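Local coordinates for protein thiamine pyrophosphokinase (Candida albicans, PDB 2G9Z) that catalyses the transfer of a pyrophosphate group from ATP to thiamine, forming thiamine pyrophosphate, with magnesium ions at its active site, at residues N154-S159 and V221-Q226; L67-K72 and I207-A212; C89-A94 and V124-S129; D246-L251 and D330-I335. All coordinates share one frame; numbering follows the deposited sequence.

Contact 1: N154-S159 and V221-Q226. With MG (magnesium ion), chain C; VNP (3-[(4-amino-2-methylpyrimidin-5-yl)methyl]-5-(2-{[hydroxy(phosphonoamino)phosphoryl]oxy}ethyl)-4-methyl-1,3-thiazol-3-I um), chain H.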
# COMPACT_ATOMS: atom_id res chain seq x y z
N ASN A 154 6.70 -16.28 -1.87
CA ASN A 154 7.66 -15.29 -1.41
C ASN A 154 8.11 -15.58 0.03
O ASN A 154 7.58 -16.47 0.69
CB ASN A 154 7.09 -13.86 -1.50
CG ASN A 154 5.90 -13.64 -0.59
OD1 ASN A 154 5.65 -14.40 0.34
ND2 ASN A 154 5.16 -12.57 -0.86
N ASP A 155 9.08 -14.81 0.51
CA ASP A 155 9.59 -15.02 1.86
C ASP A 155 8.54 -14.87 2.93
O ASP A 155 8.60 -15.52 3.97
CB ASP A 155 10.75 -14.07 2.13
CG ASP A 155 11.90 -14.28 1.18
OD1 ASP A 155 12.10 -15.43 0.74
OD2 ASP A 155 12.60 -13.29 0.89
N PHE A 156 7.57 -13.99 2.69
CA PHE A 156 6.50 -13.78 3.64
C PHE A 156 5.72 -15.06 3.86
O PHE A 156 5.54 -15.52 4.99
CB PHE A 156 5.54 -12.70 3.14
CG PHE A 156 4.36 -12.48 4.05
CD1 PHE A 156 4.46 -11.68 5.18
CD2 PHE A 156 3.15 -13.13 3.79
CE1 PHE A 156 3.38 -11.52 6.05
CE2 PHE A 156 2.06 -12.97 4.66
CZ PHE A 156 2.18 -12.17 5.79
N THR A 157 5.23 -15.63 2.76
CA THR A 157 4.45 -16.86 2.81
C THR A 157 5.25 -18.02 3.38
O THR A 157 4.75 -18.79 4.20
CB THR A 157 3.93 -17.22 1.41
OG1 THR A 157 3.08 -16.16 0.94
CG2 THR A 157 3.12 -18.51 1.45
N LYS A 158 6.50 -18.16 2.94
CA LYS A 158 7.35 -19.24 3.45
C LYS A 158 7.50 -19.10 4.96
O LYS A 158 7.52 -20.11 5.68
CB LYS A 158 8.72 -19.20 2.78
CG LYS A 158 8.66 -19.56 1.29
CD LYS A 158 9.94 -19.17 0.56
CE LYS A 158 9.83 -19.51 -0.92
NZ LYS A 158 11.02 -19.10 -1.70
N SER A 159 7.58 -17.87 5.45
CA SER A 159 7.71 -17.62 6.88
C SER A 159 6.44 -17.99 7.63
O SER A 159 6.49 -18.57 8.72
CB SER A 159 8.06 -16.15 7.16
OG SER A 159 9.37 -15.84 6.71
N VAL A 221 0.85 -5.29 -1.48
CA VAL A 221 -0.38 -5.90 -1.95
C VAL A 221 -0.42 -7.40 -1.65
O VAL A 221 -1.45 -7.91 -1.20
CB VAL A 221 -0.59 -5.64 -3.46
CG1 VAL A 221 -1.79 -6.42 -3.97
CG2 VAL A 221 -0.81 -4.15 -3.68
N GLN A 222 0.69 -8.09 -1.87
CA GLN A 222 0.71 -9.52 -1.59
C GLN A 222 0.44 -9.77 -0.10
O GLN A 222 -0.26 -10.70 0.26
CB GLN A 222 2.06 -10.13 -1.98
CG GLN A 222 2.04 -11.66 -1.98
CD GLN A 222 1.03 -12.22 -2.96
OE1 GLN A 222 1.25 -12.24 -4.17
NE2 GLN A 222 -0.11 -12.67 -2.44
N SER A 223 1.00 -8.92 0.76
CA SER A 223 0.79 -9.08 2.20
C SER A 223 -0.69 -8.96 2.55
O SER A 223 -1.22 -9.74 3.33
CB SER A 223 1.59 -8.03 2.98
OG SER A 223 2.99 -8.23 2.81
N ILE A 224 -1.35 -7.98 1.95
CA ILE A 224 -2.77 -7.77 2.20
C ILE A 224 -3.52 -8.99 1.65
O ILE A 224 -4.42 -9.51 2.30
CB ILE A 224 -3.27 -6.48 1.51
CG1 ILE A 224 -2.62 -5.25 2.18
CG2 ILE A 224 -4.80 -6.39 1.59
CD1 ILE A 224 -2.90 -5.12 3.68
N ASN A 225 -3.13 -9.45 0.47
CA ASN A 225 -3.78 -10.60 -0.13
C ASN A 225 -3.72 -11.78 0.85
O ASN A 225 -4.72 -12.44 1.10
CB ASN A 225 -3.09 -10.97 -1.45
CG ASN A 225 -3.78 -12.11 -2.17
OD1 ASN A 225 -5.01 -12.21 -2.17
ND2 ASN A 225 -3.00 -12.98 -2.80
N GLN A 226 -2.53 -12.02 1.40
CA GLN A 226 -2.35 -13.11 2.36
C GLN A 226 -3.17 -12.89 3.63
O GLN A 226 -3.65 -13.85 4.23
CB GLN A 226 -0.86 -13.25 2.71
CG GLN A 226 -0.01 -13.66 1.51
CD GLN A 226 -0.59 -14.86 0.77
OE1 GLN A 226 -0.89 -15.88 1.39
NE2 GLN A 226 -0.75 -14.74 -0.54
MG MG C . 14.29 -13.25 -0.49
O2G VNP H . 12.70 -12.00 -4.77
PG VNP H . 12.02 -10.76 -3.99
O3G VNP H . 11.43 -9.80 -4.95
O1G VNP H . 13.20 -10.10 -3.11
N3B VNP H . 10.92 -11.36 -2.96
PB VNP H . 11.28 -12.83 -2.39
O2B VNP H . 10.29 -13.19 -1.35
O1B VNP H . 12.71 -12.84 -2.01
O1 VNP H . 11.09 -13.80 -3.66
C7 VNP H . 9.86 -13.98 -4.37
C12 VNP H . 9.90 -15.39 -4.96
C11 VNP H . 8.73 -15.80 -5.86
C10 VNP H . 8.76 -15.29 -7.30
CM4 VNP H . 10.07 -15.04 -8.06
S1 VNP H . 7.05 -15.28 -5.37
C9 VNP H . 6.50 -15.18 -7.03
N5 VNP H . 7.56 -15.07 -7.84
C7A VNP H . 7.44 -14.63 -9.24
C5A VNP H . 6.08 -14.97 -9.87
C6A VNP H . 5.30 -13.88 -10.25
N1A VNP H . 4.16 -14.07 -10.91
C2A VNP H . 3.74 -15.30 -11.22
CM2 VNP H . 2.44 -15.47 -12.01
N3A VNP H . 4.45 -16.37 -10.86
C4A VNP H . 5.61 -16.24 -10.19
N4A VNP H . 6.28 -17.33 -9.84
O HOH W 1 14.01 -10.91 -0.35

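Contact 2: L67-K72 and I207-A212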
# COMPACT_ATOMS: atom_id res chain seq x y z
N LEU A 67 7.08 -11.47 13.20
CA LEU A 67 7.62 -11.77 11.88
C LEU A 67 8.28 -10.49 11.38
O LEU A 67 7.63 -9.45 11.27
CB LEU A 67 6.50 -12.21 10.94
CG LEU A 67 6.88 -12.46 9.48
CD1 LEU A 67 8.11 -13.37 9.38
CD2 LEU A 67 5.69 -13.10 8.76
N ILE A 68 9.56 -10.58 11.06
CA ILE A 68 10.31 -9.41 10.60
C ILE A 68 10.73 -9.47 9.15
O ILE A 68 11.57 -10.29 8.76
CB ILE A 68 11.58 -9.21 11.46
CG1 ILE A 68 11.19 -9.19 12.95
CG2 ILE A 68 12.29 -7.92 11.06
CD1 ILE A 68 12.37 -9.25 13.89
N LEU A 69 10.16 -8.59 8.33
CA LEU A 69 10.52 -8.55 6.93
C LEU A 69 11.64 -7.54 6.70
O LEU A 69 12.11 -6.89 7.64
CB LEU A 69 9.29 -8.24 6.06
CG LEU A 69 8.56 -9.52 5.61
CD1 LEU A 69 8.13 -10.34 6.82
CD2 LEU A 69 7.35 -9.14 4.76
N ASN A 70 12.05 -7.39 5.45
CA ASN A 70 13.17 -6.53 5.08
C ASN A 70 12.98 -5.02 4.90
O ASN A 70 12.80 -4.54 3.78
CB ASN A 70 13.83 -7.12 3.84
CG ASN A 70 15.18 -6.49 3.54
OD1 ASN A 70 15.84 -5.95 4.43
ND2 ASN A 70 15.59 -6.56 2.28
N GLN A 71 13.05 -4.29 6.01
CA GLN A 71 12.96 -2.83 6.02
C GLN A 71 13.51 -2.34 7.35
O GLN A 71 13.46 -3.05 8.36
CB GLN A 71 11.51 -2.35 5.83
CG GLN A 71 11.07 -2.27 4.36
CD GLN A 71 9.73 -1.57 4.17
OE1 GLN A 71 8.67 -2.18 4.37
NE2 GLN A 71 9.77 -0.30 3.79
N LYS A 72 14.04 -1.12 7.36
CA LYS A 72 14.60 -0.56 8.58
C LYS A 72 13.56 -0.57 9.69
O LYS A 72 12.44 -0.10 9.50
CB LYS A 72 15.12 0.85 8.32
CG LYS A 72 16.00 1.42 9.43
CD LYS A 72 16.68 2.70 8.98
CE LYS A 72 17.59 3.26 10.06
NZ LYS A 72 16.83 3.65 11.27
N ILE A 207 0.06 -12.93 15.15
CA ILE A 207 1.31 -12.65 14.47
C ILE A 207 1.50 -11.16 14.18
O ILE A 207 0.73 -10.56 13.42
CB ILE A 207 1.40 -13.38 13.12
CG1 ILE A 207 1.15 -14.88 13.30
CG2 ILE A 207 2.79 -13.15 12.50
CD1 ILE A 207 1.11 -15.64 11.98
N TYR A 208 2.51 -10.57 14.81
CA TYR A 208 2.84 -9.17 14.60
C TYR A 208 3.85 -9.16 13.47
O TYR A 208 4.90 -9.79 13.56
CB TYR A 208 3.44 -8.59 15.88
CG TYR A 208 2.44 -8.49 17.01
CD1 TYR A 208 1.45 -7.51 17.00
CD2 TYR A 208 2.47 -9.39 18.07
CE1 TYR A 208 0.49 -7.44 18.02
CE2 TYR A 208 1.52 -9.32 19.10
CZ TYR A 208 0.53 -8.34 19.06
OH TYR A 208 -0.41 -8.28 20.06
N VAL A 209 3.52 -8.47 12.38
CA VAL A 209 4.40 -8.41 11.23
C VAL A 209 5.02 -7.02 11.02
O VAL A 209 4.30 -6.03 10.92
CB VAL A 209 3.65 -8.80 9.93
CG1 VAL A 209 4.62 -8.84 8.75
CG2 VAL A 209 2.96 -10.15 10.11
N LEU A 210 6.35 -6.96 10.97
CA LEU A 210 7.06 -5.70 10.74
C LEU A 210 7.62 -5.62 9.32
O LEU A 210 8.04 -6.64 8.76
CB LEU A 210 8.23 -5.54 11.72
CG LEU A 210 7.93 -5.47 13.21
CD1 LEU A 210 9.25 -5.37 13.98
CD2 LEU A 210 7.04 -4.27 13.50
N ASN A 211 7.62 -4.42 8.74
CA ASN A 211 8.19 -4.18 7.42
C ASN A 211 7.54 -4.85 6.21
O ASN A 211 8.18 -4.99 5.16
CB ASN A 211 9.69 -4.54 7.44
CG ASN A 211 10.42 -3.91 8.61
OD1 ASN A 211 10.21 -2.74 8.93
ND2 ASN A 211 11.30 -4.68 9.25
N ALA A 212 6.28 -5.25 6.33
CA ALA A 212 5.58 -5.91 5.23
C ALA A 212 4.78 -4.90 4.41
O ALA A 212 4.32 -5.21 3.30
CB ALA A 212 4.65 -6.99 5.77

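Contact 3: C89-A94 and V124-S129. With MG (magnesium ion), chain C; MG (magnesium ion), chain D; VNP (3-[(4-amino-2-methylpyrimidin-5-yl)methyl]-5-(2-{[hydroxy(phosphonoamino)phosphoryl]oxy}ethyl)-4-methyl-1,3-thiazol-3-I um), chain H.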
# COMPACT_ATOMS: atom_id res chain seq x y z
N CYS A 89 12.48 -14.20 11.09
CA CYS A 89 12.96 -13.20 10.14
C CYS A 89 12.78 -13.75 8.74
O CYS A 89 13.20 -14.87 8.44
CB CYS A 89 14.44 -12.89 10.35
SG CYS A 89 14.84 -11.95 11.82
N ALA A 90 12.13 -12.98 7.88
CA ALA A 90 11.94 -13.40 6.50
C ALA A 90 13.13 -12.87 5.71
O ALA A 90 13.20 -11.67 5.42
CB ALA A 90 10.63 -12.82 5.94
N ASP A 91 14.08 -13.75 5.40
CA ASP A 91 15.28 -13.39 4.64
C ASP A 91 15.89 -12.06 5.09
O ASP A 91 16.41 -11.96 6.20
CB ASP A 91 14.96 -13.33 3.14
CG ASP A 91 16.21 -13.30 2.26
OD1 ASP A 91 17.33 -13.21 2.80
OD2 ASP A 91 16.08 -13.35 1.03
N GLY A 92 15.81 -11.04 4.24
CA GLY A 92 16.35 -9.73 4.55
C GLY A 92 15.98 -9.19 5.92
O GLY A 92 16.69 -8.34 6.47
N GLY A 93 14.87 -9.66 6.47
CA GLY A 93 14.45 -9.21 7.78
C GLY A 93 15.53 -9.42 8.83
O GLY A 93 15.54 -8.75 9.86
N ALA A 94 16.43 -10.36 8.57
CA ALA A 94 17.53 -10.63 9.49
C ALA A 94 18.49 -9.44 9.51
O ALA A 94 19.00 -9.07 10.57
CB ALA A 94 18.27 -11.91 9.08
N VAL A 124 13.94 -17.61 7.47
CA VAL A 124 13.54 -18.35 6.28
C VAL A 124 13.38 -17.54 5.00
O VAL A 124 13.24 -16.31 5.04
CB VAL A 124 12.22 -19.15 6.56
CG1 VAL A 124 11.80 -19.00 8.02
CG2 VAL A 124 11.11 -18.72 5.62
N GLY A 125 13.40 -18.23 3.87
CA GLY A 125 13.24 -17.58 2.57
C GLY A 125 14.22 -18.12 1.55
O GLY A 125 14.90 -19.12 1.81
N ASP A 126 14.30 -17.48 0.39
CA ASP A 126 15.24 -17.94 -0.63
C ASP A 126 16.64 -17.37 -0.42
O ASP A 126 17.58 -17.72 -1.13
CB ASP A 126 14.73 -17.58 -2.03
CG ASP A 126 14.35 -16.13 -2.15
OD1 ASP A 126 14.58 -15.37 -1.19
OD2 ASP A 126 13.82 -15.75 -3.21
N PHE A 127 16.76 -16.49 0.57
CA PHE A 127 18.02 -15.87 0.94
C PHE A 127 18.77 -15.07 -0.12
O PHE A 127 20.00 -15.17 -0.23
CB PHE A 127 18.97 -16.93 1.53
CG PHE A 127 18.42 -17.60 2.76
CD1 PHE A 127 17.60 -16.91 3.64
CD2 PHE A 127 18.75 -18.92 3.04
CE1 PHE A 127 17.11 -17.53 4.79
CE2 PHE A 127 18.27 -19.54 4.19
CZ PHE A 127 17.45 -18.85 5.06
N ASP A 128 18.05 -14.28 -0.90
CA ASP A 128 18.70 -13.46 -1.91
C ASP A 128 18.86 -12.02 -1.43
O ASP A 128 19.32 -11.16 -2.18
CB ASP A 128 17.94 -13.50 -3.23
CG ASP A 128 16.47 -13.18 -3.07
OD1 ASP A 128 16.04 -12.80 -1.97
OD2 ASP A 128 15.75 -13.32 -4.07
N SER A 129 18.47 -11.76 -0.18
CA SER A 129 18.60 -10.42 0.37
C SER A 129 19.43 -10.43 1.66
O SER A 129 20.19 -9.51 1.91
CB SER A 129 17.21 -9.81 0.64
OG SER A 129 16.53 -10.50 1.67
MG MG C . 14.29 -13.25 -0.49
MG MG D . 13.63 -13.62 -3.85
O2G VNP H . 12.70 -12.00 -4.77
PG VNP H . 12.02 -10.76 -3.99
O3G VNP H . 11.43 -9.80 -4.95
O1G VNP H . 13.20 -10.10 -3.11
N3B VNP H . 10.92 -11.36 -2.96
PB VNP H . 11.28 -12.83 -2.39
O2B VNP H . 10.29 -13.19 -1.35
O1B VNP H . 12.71 -12.84 -2.01
O1 VNP H . 11.09 -13.80 -3.66
C7 VNP H . 9.86 -13.98 -4.37
C12 VNP H . 9.90 -15.39 -4.96
C11 VNP H . 8.73 -15.80 -5.86
C10 VNP H . 8.76 -15.29 -7.30
CM4 VNP H . 10.07 -15.04 -8.06
S1 VNP H . 7.05 -15.28 -5.37
C9 VNP H . 6.50 -15.18 -7.03
N5 VNP H . 7.56 -15.07 -7.84
C7A VNP H . 7.44 -14.63 -9.24
C5A VNP H . 6.08 -14.97 -9.87
C6A VNP H . 5.30 -13.88 -10.25
N1A VNP H . 4.16 -14.07 -10.91
C2A VNP H . 3.74 -15.30 -11.22
CM2 VNP H . 2.44 -15.47 -12.01
N3A VNP H . 4.45 -16.37 -10.86
C4A VNP H . 5.61 -16.24 -10.19
N4A VNP H . 6.28 -17.33 -9.84
O HOH W 1 14.01 -10.91 -0.35

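Contact 4: D246-L251 and D330-I335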
# COMPACT_ATOMS: atom_id res chain seq x y z
N ASP A 246 1.27 3.11 11.02
CA ASP A 246 0.07 2.55 11.60
C ASP A 246 0.10 1.05 11.90
O ASP A 246 1.13 0.39 11.78
CB ASP A 246 -1.09 2.83 10.64
CG ASP A 246 -0.73 2.50 9.19
OD1 ASP A 246 -0.15 1.41 8.95
OD2 ASP A 246 -1.03 3.31 8.28
N ILE A 247 -1.06 0.55 12.31
CA ILE A 247 -1.26 -0.86 12.58
C ILE A 247 -2.41 -1.22 11.64
O ILE A 247 -3.40 -0.49 11.52
CB ILE A 247 -1.65 -1.13 14.04
CG1 ILE A 247 -1.74 -2.64 14.27
CG2 ILE A 247 -2.97 -0.44 14.39
CD1 ILE A 247 -1.75 -3.04 15.73
N ILE A 248 -2.26 -2.36 10.96
CA ILE A 248 -3.24 -2.81 9.99
C ILE A 248 -3.72 -4.20 10.35
O ILE A 248 -2.93 -5.09 10.65
CB ILE A 248 -2.59 -2.81 8.59
CG1 ILE A 248 -2.01 -1.42 8.31
CG2 ILE A 248 -3.61 -3.21 7.52
CD1 ILE A 248 -1.17 -1.33 7.05
N PHE A 249 -5.04 -4.38 10.33
CA PHE A 249 -5.62 -5.66 10.68
C PHE A 249 -6.92 -5.87 9.94
O PHE A 249 -7.40 -4.99 9.22
CB PHE A 249 -5.85 -5.76 12.20
CG PHE A 249 -6.58 -4.58 12.78
CD1 PHE A 249 -5.91 -3.39 13.05
CD2 PHE A 249 -7.94 -4.65 13.04
CE1 PHE A 249 -6.59 -2.29 13.56
CE2 PHE A 249 -8.63 -3.56 13.55
CZ PHE A 249 -7.95 -2.37 13.81
N LEU A 250 -7.50 -7.04 10.14
CA LEU A 250 -8.73 -7.37 9.45
C LEU A 250 -9.96 -7.33 10.34
O LEU A 250 -9.95 -7.84 11.45
CB LEU A 250 -8.59 -8.75 8.82
CG LEU A 250 -9.55 -9.13 7.68
CD1 LEU A 250 -9.27 -8.24 6.48
CD2 LEU A 250 -9.35 -10.60 7.30
N LEU A 251 -11.00 -6.68 9.84
CA LEU A 251 -12.27 -6.63 10.55
C LEU A 251 -12.96 -7.84 9.94
O LEU A 251 -12.89 -8.06 8.73
CB LEU A 251 -13.03 -5.34 10.21
CG LEU A 251 -12.42 -4.05 10.76
CD1 LEU A 251 -13.23 -2.86 10.27
CD2 LEU A 251 -12.42 -4.09 12.28
N ASP A 330 -15.33 -9.50 5.28
CA ASP A 330 -14.04 -9.09 5.83
C ASP A 330 -13.57 -7.82 5.15
O ASP A 330 -13.77 -7.62 3.94
CB ASP A 330 -12.97 -10.18 5.63
CG ASP A 330 -13.23 -11.43 6.46
OD1 ASP A 330 -14.08 -11.41 7.37
OD2 ASP A 330 -12.55 -12.45 6.19
N ILE A 331 -12.95 -6.94 5.92
CA ILE A 331 -12.43 -5.70 5.37
C ILE A 331 -11.25 -5.23 6.22
O ILE A 331 -11.25 -5.38 7.44
CB ILE A 331 -13.52 -4.60 5.30
CG1 ILE A 331 -12.96 -3.35 4.60
CG2 ILE A 331 -14.02 -4.26 6.70
CD1 ILE A 331 -14.02 -2.26 4.32
N VAL A 332 -10.25 -4.69 5.55
CA VAL A 332 -9.05 -4.20 6.21
C VAL A 332 -9.27 -2.86 6.90
O VAL A 332 -9.97 -1.99 6.39
CB VAL A 332 -7.91 -4.01 5.18
CG1 VAL A 332 -6.75 -3.25 5.82
CG2 VAL A 332 -7.45 -5.36 4.66
N MET A 333 -8.66 -2.70 8.07
CA MET A 333 -8.71 -1.45 8.80
C MET A 333 -7.30 -1.07 9.25
O MET A 333 -6.54 -1.92 9.71
CB MET A 333 -9.63 -1.53 10.03
CG MET A 333 -9.56 -0.28 10.90
SD MET A 333 -10.88 -0.16 12.16
CE MET A 333 -11.33 1.56 12.04
N ASN A 334 -6.96 0.20 9.09
CA ASN A 334 -5.67 0.69 9.54
C ASN A 334 -5.96 1.78 10.55
O ASN A 334 -6.93 2.53 10.40
CB ASN A 334 -4.84 1.27 8.38
CG ASN A 334 -5.40 2.58 7.86
OD1 ASN A 334 -6.50 2.62 7.31
ND2 ASN A 334 -4.64 3.66 8.01
N ILE A 335 -5.14 1.85 11.58
CA ILE A 335 -5.28 2.88 12.60
C ILE A 335 -3.91 3.50 12.73
O ILE A 335 -2.92 2.80 12.95
CB ILE A 335 -5.70 2.31 13.96
CG1 ILE A 335 -7.11 1.71 13.87
CG2 ILE A 335 -5.65 3.40 15.02
CD1 ILE A 335 -7.61 1.12 15.18

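Contact 1: N154-S159 and V221-Q226
Asn154 and Gln222 meet through the amide of one and the aliphatic chain of the other. Asn154 precedes helix 155-170 as its N-cap. Its CB lies 3.3 Å from VNP O2B. From there CG turns between the backbone N and the carbonyl carbon (chi1 64°), which brings the amide back over the first helical turn. Asn154 OD1 takes the capping bond from Thr157 N at 2.7 Å, almost straight at 177°. Thr157 OG1 also donates to Asn154 OD1, from above the amide plane, so two bonds fix the rotation of the group. Asn154 ND2 then points across to Gln222 CG, 3.4 Å away. Further along, Phe156 CE2 approaches Gln226 CB at 3.5 Å, obliquely to the ring. Ser223 OG lies over one ring face, with its main bond going to Gln219 O. Next to the cap, Asp155 N donates to VNP O2B at 2.7 Å, while Asp155 OD2 binds a magnesium ion. The two short helix segments run at 30° to each other, with axes 10.8 Å apart. Phe156 touches Leu67 of strand 64-68, and Ser159 packs on strands 86-90 and 122-125. On helix 217-233, Asn225 hydrogen-bonds to Leu308 and Gly309 of the second subunit.

Contact 2: L67-K72 and I207-A212
Leu67 and Val209 are paired in the parallel part of the central sheet, where strands 64-68 and 205-210 lie side by side in an alpha/beta fold. Leu67 N donates to Tyr208 O, Leu210 N to Leu67 O, and Leu69 N to Leu210 O. On the face of Leu67, its CB fits into the shallow gap between two branches of the other strand, Ile207 CG2 at 4.1 Å and Val209 CG2 at 4.2 Å. Phe156 and Ile160 of helix 155-170 pack on Leu67 on this face. On the other face, Ile68 and Leu210 touch more lightly, CG1 to CD1 at 4.4 Å. Past the strand ends the fit becomes closer. Leu69 CD2 presses on the small bump of Ala212 CB at 3.6 Å, while Leu69 CD1 rests against Val209 CG1. Asn211 has backbone angles in the left-handed region (phi 65°), and its side chain fills the hollow formed as 69-71 curves round. There Gln71 CB lies only 3.3 Å from Asn211 CB, and the two side chains slide past each other in opposite directions. The amide of Asn211 closes the join: ND2 donates to Leu69 O at 2.9 Å, from 41° above the plane of that carbonyl.

Contact 3: C89-A94 and V124-S129
Asp91 and Asp128 reach the same magnesium ion by different torsions. Asp91 CG is anti to its backbone N (chi1 -166°). Asp126 and Asp128 both place CG between the backbone N and the carbonyl carbon (chi1 51° and 52°), which folds their carboxylates back toward Asp91. As a result Asp91 OD2 stands 3.1 Å from Asp128 OD1 and 3.4 Å from Asp126 OD1, with the metal holding the three oxygens together. Asp91 follows strand 86-90 and sits in a type II' turn from Ala90 to Gly93. The strand ends are joined by Val124 N to Cys89 O and by Asp91 N to Val124 O. Backbone N-H groups steady the Asp91 carboxylate. Ser129 N donates to Asp91 OD2 at 3.1 Å, on its syn side, and Asp128 N adds a weak bond at 2.9 Å. Asp91 OD1 accepts from Ile130 N and lies at the edge of the Phe127 ring, 3.8 Å from CD1. Asp155 completes the protein ligands of this ion. A second magnesium ion takes Asp126 OD2 and Asp128 OD2, so both carboxylates bridge the metals, consistent with a DxD motif. VNP O1B also binds both ions, at 2.2 Å from each. Two cations on one phosphoryl oxygen would be expected to offset its negative charge and polarise the phosphorus it belongs to.

Contact 4: D246-L251 and D330-I335
Phe249 and Met333 meet in the buried middle of this antiparallel pair. Phe249 CG lies between the backbone N and the carbonyl carbon (chi1 50°), which lays the ring over the neighbouring strand. Met333 O sits over one ring face, offset toward the rim, and also accepts from Phe249 N at 2.9 Å. Ring atom CZ meets Met333 CG at 3.9 Å, and Ile335 CD1 comes up at the ring edge, 3.8 Å from the same CZ. Met333 SD makes an oblique Met-aromatic contact, 5.0 Å from the ring centroid. Leu251 continues this face, its CG touching Met333 CB and its CB touching Ile331 CG2. On the other face Ile248 CG2 packs closely on Val332 CG1 at 3.6 Å. Six backbone bonds join the strands, two at each of the pairs Ile247-Ile335, Phe249-Met333 and Leu251-Ile331. The ends are more polar. At one, Asp246 OD2 and Asn334 ND2 stay 3.6 Å apart. Both hydrogen-bond to the second subunit instead, Asp246 OD2 to its Phe217 N and Asn334 ND2 to its Asp218 OD1. The other end is more open, for Asp330 is partly exposed. Leu250 CD2 lies 3.9 Å from Asp330 OD2, which bonds to Asn231. Strands 237-242 and 277-281 flank the pair in the large sheet. Helix 217-233 packs on Leu250 and Val332, while strand 322-327 touches Leu251 and Met333 on the other face.

Contacts 1 and 3 together build the metal end of the active site. Their centres are about 13 Å apart, and they share a magnesium ion, VNP and one water. Asp155 OD1 lies 3.0 Å from Asp126 N, a probable hydrogen bond between them. Contact 2 adjoins both, about 11 Å from each by centres. Its Ile68 O approaches Ala90 N of contact 3 at 2.9 Å, and Leu69 CD2 touches Phe156 CD1 of contact 1 at 3.9 Å. Contact 4 is in the same large sheet, about 26 Å from contact 3, centre to centre. It meets contact 1 where Ile224 CG2 touches Val332 CG2 at 4.2 Å. Contacts 1 and 4 both touch the second subunit, which supplies Ser312, Ser314 and Arg316 to VNP.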